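Local coordinates for hypothetical UPF0271 protein TTHB195 (Thermus thermophilus, PDB 2DFA) that probably catalyses, in complex with PxpB and PxpC, the ATP-dependent cleavage of 5-oxoproline to L-glutamate, at residues Arg126-Ala131 and Leu139-Leu144; Arg194-Met199 and Asp218-His223. All coordinates share one frame; numbering follows the deposited sequence.

Contact 1: Arg126-Ala131 and Leu139-Leu144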
loop_
_atom_site.group_PDB
_atom_site.type_symbol
_atom_site.label_atom_id
_atom_site.label_comp_id
_atom_site.label_asym_id
_atom_site.label_seq_id
_atom_site.Cartn_x
_atom_site.Cartn_y
_atom_site.Cartn_z
ATOM N N ARG A 126 15.039 18.993 -11.478
ATOM C CA ARG A 126 15.381 19.982 -10.461
ATOM C C ARG A 126 14.932 19.537 -9.071
ATOM O O ARG A 126 15.673 19.693 -8.099
ATOM C CB ARG A 126 14.743 21.335 -10.799
ATOM C CG ARG A 126 14.863 22.375 -9.694
ATOM C CD ARG A 126 14.236 23.710 -10.102
ATOM N NE ARG A 126 14.160 24.645 -8.979
ATOM C CZ ARG A 126 13.202 24.644 -8.053
ATOM N NH1 ARG A 126 12.215 23.756 -8.105
ATOM N NH2 ARG A 126 13.232 25.533 -7.067
ATOM N N ALA A 127 13.721 18.986 -8.975
ATOM C CA ALA A 127 13.194 18.521 -7.692
ATOM C C ALA A 127 14.078 17.434 -7.087
ATOM O O ALA A 127 14.335 17.431 -5.888
ATOM C CB ALA A 127 11.759 17.999 -7.858
ATOM N N ILE A 128 14.541 16.508 -7.918
ATOM C CA ILE A 128 15.401 15.436 -7.436
ATOM C C ILE A 128 16.709 16.033 -6.929
ATOM O O ILE A 128 17.176 15.720 -5.828
ATOM C CB ILE A 128 15.722 14.434 -8.560
ATOM C CG1 ILE A 128 14.443 13.715 -8.994
ATOM C CG2 ILE A 128 16.779 13.429 -8.076
ATOM C CD1 ILE A 128 14.631 12.793 -10.182
ATOM N N ALA A 129 17.291 16.905 -7.745
ATOM C CA ALA A 129 18.545 17.556 -7.406
ATOM C C ALA A 129 18.455 18.320 -6.087
ATOM O O ALA A 129 19.341 18.204 -5.241
ATOM C CB ALA A 129 18.959 18.494 -8.540
ATOM N N LEU A 130 17.391 19.098 -5.901
ATOM C CA LEU A 130 17.237 19.858 -4.664
ATOM C C LEU A 130 17.024 18.971 -3.441
ATOM O O LEU A 130 17.507 19.285 -2.356
ATOM C CB LEU A 130 16.098 20.874 -4.796
ATOM C CG LEU A 130 16.413 21.992 -5.805
ATOM C CD1 LEU A 130 15.284 23.021 -5.814
ATOM C CD2 LEU A 130 17.745 22.657 -5.438
ATOM N N ALA A 131 16.306 17.863 -3.611
ATOM C CA ALA A 131 16.081 16.936 -2.500
ATOM C C ALA A 131 17.425 16.381 -2.050
ATOM O O ALA A 131 17.730 16.355 -0.856
ATOM C CB ALA A 131 15.164 15.784 -2.934
ATOM N N LEU A 139 26.570 14.924 -1.653
ATOM C CA LEU A 139 26.149 13.696 -2.329
ATOM C C LEU A 139 26.211 13.768 -3.851
ATOM O O LEU A 139 25.616 14.657 -4.469
ATOM C CB LEU A 139 24.716 13.339 -1.927
ATOM C CG LEU A 139 24.470 12.486 -0.686
ATOM C CD1 LEU A 139 22.968 12.452 -0.396
ATOM C CD2 LEU A 139 25.005 11.069 -0.923
ATOM N N PRO A 140 26.932 12.831 -4.485
ATOM C CA PRO A 140 27.001 12.865 -5.948
ATOM C C PRO A 140 25.716 12.284 -6.537
ATOM O O PRO A 140 25.122 11.371 -5.968
ATOM C CB PRO A 140 28.219 12.002 -6.257
ATOM C CG PRO A 140 28.201 11.004 -5.154
ATOM C CD PRO A 140 27.869 11.834 -3.938
ATOM N N LEU A 141 25.284 12.834 -7.660
ATOM C CA LEU A 141 24.082 12.359 -8.324
ATOM C C LEU A 141 24.501 11.712 -9.632
ATOM O O LEU A 141 25.236 12.310 -10.419
ATOM C CB LEU A 141 23.131 13.532 -8.594
ATOM C CG LEU A 141 21.754 13.237 -9.199
ATOM C CD1 LEU A 141 21.000 12.240 -8.318
ATOM C CD2 LEU A 141 20.973 14.540 -9.326
ATOM N N VAL A 142 24.062 10.476 -9.844
ATOM C CA VAL A 142 24.370 9.742 -11.066
ATOM C C VAL A 142 23.365 10.183 -12.125
ATOM O O VAL A 142 22.154 10.149 -11.893
ATOM C CB VAL A 142 24.255 8.214 -10.836
ATOM C CG1 VAL A 142 24.468 7.455 -12.143
ATOM C CG2 VAL A 142 25.276 7.782 -9.802
ATOM N N VAL A 143 23.865 10.600 -13.283
ATOM C CA VAL A 143 22.988 11.074 -14.345
ATOM C C VAL A 143 23.362 10.549 -15.721
ATOM O O VAL A 143 24.430 9.967 -15.916
ATOM C CB VAL A 143 23.002 12.617 -14.432
ATOM C CG1 VAL A 143 22.851 13.227 -13.054
ATOM C CG2 VAL A 143 24.296 13.087 -15.078
ATOM N N LEU A 144 22.458 10.759 -16.673
ATOM C CA LEU A 144 22.690 10.368 -18.057
ATOM C C LEU A 144 23.280 11.605 -18.714
ATOM O O LEU A 144 22.670 12.673 -18.701
ATOM C CB LEU A 144 21.379 9.995 -18.752
ATOM C CG LEU A 144 21.159 8.508 -19.032
ATOM C CD1 LEU A 144 19.883 8.328 -19.845
ATOM C CD2 LEU A 144 22.350 7.950 -19.795
#

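Contact 2: Arg194-Met199 and Asp218-His223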
loop_
_atom_site.group_PDB
_atom_site.type_symbol
_atom_site.label_atom_id
_atom_site.label_comp_id
_atom_site.label_asym_id
_atom_site.label_seq_id
_atom_site.Cartn_x
_atom_site.Cartn_y
_atom_site.Cartn_z
ATOM N N ARG A 194 33.167 -6.206 -24.267
ATOM C CA ARG A 194 33.918 -5.526 -25.316
ATOM C C ARG A 194 33.618 -4.023 -25.329
ATOM O O ARG A 194 34.501 -3.175 -25.357
ATOM C CB ARG A 194 33.507 -6.147 -26.653
ATOM C CG ARG A 194 34.563 -5.937 -27.738
ATOM C CD ARG A 194 34.049 -6.288 -29.145
ATOM N NE ARG A 194 33.078 -7.386 -29.112
ATOM C CZ ARG A 194 33.526 -8.594 -28.736
ATOM N NH1 ARG A 194 34.785 -8.740 -28.367
ATOM N NH2 ARG A 194 32.713 -9.650 -28.799
ATOM N N ARG A 195 32.308 -3.712 -25.348
ATOM C CA ARG A 195 31.885 -2.316 -25.342
ATOM C C ARG A 195 32.346 -1.593 -24.071
ATOM O O ARG A 195 32.784 -0.451 -24.089
ATOM C CB ARG A 195 30.356 -2.288 -25.443
ATOM C CG ARG A 195 29.849 -2.812 -26.790
ATOM C CD ARG A 195 28.338 -3.093 -26.784
ATOM N NE ARG A 195 27.569 -1.867 -26.537
ATOM C CZ ARG A 195 27.251 -1.112 -27.603
ATOM N NH1 ARG A 195 27.636 -1.484 -28.811
ATOM N NH2 ARG A 195 26.519 -0.008 -27.440
ATOM N N ALA A 196 32.205 -2.292 -22.932
ATOM C CA ALA A 196 32.620 -1.692 -21.668
ATOM C C ALA A 196 34.085 -1.236 -21.704
ATOM O O ALA A 196 34.425 -0.116 -21.353
ATOM C CB ALA A 196 32.419 -2.728 -20.563
ATOM N N LEU A 197 34.970 -2.171 -22.106
ATOM C CA LEU A 197 36.387 -1.828 -22.224
ATOM C C LEU A 197 36.579 -0.573 -23.082
ATOM O O LEU A 197 37.313 0.349 -22.746
ATOM C CB LEU A 197 37.103 -3.005 -22.903
ATOM C CG LEU A 197 37.849 -3.922 -21.927
ATOM C CD1 LEU A 197 38.689 -4.977 -22.656
ATOM C CD2 LEU A 197 38.818 -3.157 -21.022
ATOM N N ARG A 198 35.917 -0.595 -24.252
ATOM C CA ARG A 198 36.024 0.518 -25.186
ATOM C C ARG A 198 35.646 1.846 -24.530
ATOM O O ARG A 198 36.329 2.853 -24.663
ATOM C CB ARG A 198 35.086 0.230 -26.360
ATOM C CG ARG A 198 35.298 1.189 -27.530
ATOM C CD ARG A 198 36.303 0.647 -28.558
ATOM N NE ARG A 198 36.819 1.731 -29.405
ATOM C CZ ARG A 198 35.985 2.220 -30.341
ATOM N NH1 ARG A 198 34.763 1.730 -30.443
ATOM N NH2 ARG A 198 36.400 3.178 -31.175
ATOM N N MET A 199 34.488 1.837 -23.842
ATOM C CA MET A 199 34.027 3.057 -23.186
ATOM C C MET A 199 35.059 3.586 -22.185
ATOM O O MET A 199 35.283 4.780 -22.047
ATOM C CB MET A 199 32.719 2.751 -22.451
ATOM C CG MET A 199 31.601 2.241 -23.362
ATOM S SD MET A 199 30.138 1.778 -22.422
ATOM C CE MET A 199 28.901 2.393 -23.572
ATOM N N ASP A 218 31.950 7.417 -15.947
ATOM C CA ASP A 218 32.472 7.478 -14.587
ATOM C C ASP A 218 32.013 6.171 -13.953
ATOM O O ASP A 218 32.696 5.585 -13.113
ATOM C CB ASP A 218 31.887 8.667 -13.818
ATOM C CG ASP A 218 32.355 10.005 -14.362
ATOM O OD1 ASP A 218 33.529 10.097 -14.788
ATOM O OD2 ASP A 218 31.562 10.971 -14.349
ATOM N N THR A 219 30.843 5.710 -14.386
ATOM C CA THR A 219 30.286 4.465 -13.884
ATOM C C THR A 219 29.569 3.727 -15.012
ATOM O O THR A 219 29.015 4.347 -15.918
ATOM C CB THR A 219 29.293 4.724 -12.711
ATOM O OG1 THR A 219 28.819 3.472 -12.199
ATOM C CG2 THR A 219 28.112 5.556 -13.184
ATOM N N LEU A 220 29.606 2.402 -14.954
ATOM C CA LEU A 220 28.961 1.554 -15.949
ATOM C C LEU A 220 27.794 0.816 -15.297
ATOM O O LEU A 220 27.982 0.102 -14.312
ATOM C CB LEU A 220 29.955 0.528 -16.494
ATOM C CG LEU A 220 31.187 1.054 -17.239
ATOM C CD1 LEU A 220 32.110 -0.111 -17.579
ATOM C CD2 LEU A 220 30.753 1.781 -18.499
ATOM N N CYS A 221 26.596 0.976 -15.853
ATOM C CA CYS A 221 25.415 0.316 -15.303
ATOM C C CYS A 221 25.231 -1.099 -15.831
ATOM O O CYS A 221 25.367 -1.348 -17.026
ATOM C CB CYS A 221 24.155 1.126 -15.612
ATOM S SG CYS A 221 22.615 0.341 -15.042
ATOM N N ILE A 222 24.916 -2.019 -14.925
ATOM C CA ILE A 222 24.687 -3.415 -15.279
ATOM C C ILE A 222 23.257 -3.795 -14.903
ATOM O O ILE A 222 22.796 -3.480 -13.806
ATOM C CB ILE A 222 25.645 -4.355 -14.524
ATOM C CG1 ILE A 222 27.096 -3.931 -14.768
ATOM C CG2 ILE A 222 25.418 -5.792 -14.968
ATOM C CD1 ILE A 222 27.477 -3.834 -16.234
ATOM N N HIS A 223 22.559 -4.467 -15.816
ATOM C CA HIS A 223 21.181 -4.892 -15.576
ATOM C C HIS A 223 21.029 -5.599 -14.232
ATOM O O HIS A 223 20.103 -5.316 -13.471
ATOM C CB HIS A 223 20.716 -5.824 -16.698
ATOM C CG HIS A 223 19.912 -5.139 -17.760
ATOM N ND1 HIS A 223 20.333 -3.986 -18.389
ATOM C CD2 HIS A 223 18.712 -5.448 -18.305
ATOM C CE1 HIS A 223 19.426 -3.615 -19.276
ATOM N NE2 HIS A 223 18.433 -4.485 -19.245
#

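Contact 1: Arg126-Ala131 and Leu139-Leu144
I128, on helix 122-135, is the first residue of this segment to meet strand 141-143: its CG2 branch faces CD1 of L141 at 4.4 Å, methyl against methyl. The CB of I128 is directed at the strand, but the CD1 arm runs off along another course. With CG1 anti to the carbonyl carbon and beside the backbone N (chi1 -66°), CG2 is the branch left to meet the leucine. I128 also touches L114 and A118 of helix 112-120 and V83 of helix 80-100, two further helices besides the strand. One residue on, A129 meets the same leucine through its backbone: CD2 of L141 comes to 4.3 Å from CA of A129, consistent with the small side chain at this point. In L141 a chi1 of -176° sets CG anti to the backbone N, and the fork at CG sends CD1 to I128 and CD2 to A129; its side chain also touches Y149 and A153 of helix 148-155. The CA atoms of A129 and L141 are 7.6 Å apart. Helix 122-135 leads through a short loop into the strand it packs on, an alpha-to-beta step of an alpha/beta fold. All three touching residues are buried and their contacts apolar, implying adhesion by dispersion and exclusion of water; this contact itself supplies no directional bond between helix and strand.

Contact 2: Arg194-Met199 and Asp218-His223
L220 overlaps two residues of helix 189-201 with its forked end, one methyl for each. CD1 lies 4.0 Å from CB of A196, and CD2 lies 4.0 Å from SD of M199. These helix residues are three positions apart, close to one turn, and so both reach L220, M199 with its CB directed at the strand and A196 with its methyl pointing across it. The leucine points from strand 219-222 toward the helix; its CG sits anti to the carbonyl carbon (chi1 -62°), and a nearly straight chi2 carries CD1 outward to the alanine. The small A196 is consistent with the close approach, 7.5 Å between the CA atoms of A196 and L220. M199 reaches in from the next turn. An extended chi2 (175°) brings its sulfur to L220, and the bend at chi3 (141°) leaves CE farther from it, the two side chains crossing at a slant.

Beyond the pair, L220 also packs on A164 of strand 160-164 and on V3 and L5 of strand 2-9. Both strands pair with 219-222 in the parallel sheet, and a helix laid on such a strand is consistent with the barrel-like fold expected for the LamB/YcsF family. V236 of helix 229-241 touches A196, and Y170 touches M199. Two arginines of the same helix turn to other partners: R198 forms salt bridges with E202 and E212, and R195 NH2 bonds to the carbonyl of R168. Between helix and strand the chemistry is therefore wholly apolar, with a polarisable sulfur among the methyls; such contact favours burial of the leucine and leaves its hold on the helix to dispersion and shape.

In the fold
Both contacts are buried, and each seats a helix against a strand of the same parallel sheet, with one leucine as the strand's share. Their centres are 21 Å apart, and strand 160-164 lies between strands 141-143 and 219-222, pairing with both. The segments nevertheless touch directly, V142 CG1 lying 4.2 Å from T219 CG2. Contact 1 joins elements close in sequence, within a crowd of helices 80-100, 112-120 and 148-155. Contact 2 spans a longer excursion that includes the antiparallel pair 204-206 and 212-214. Contact 1 is purely hydrocarbon; contact 2 adds a sulfur, while R198 of its helix pairs with glutamates outside the contact.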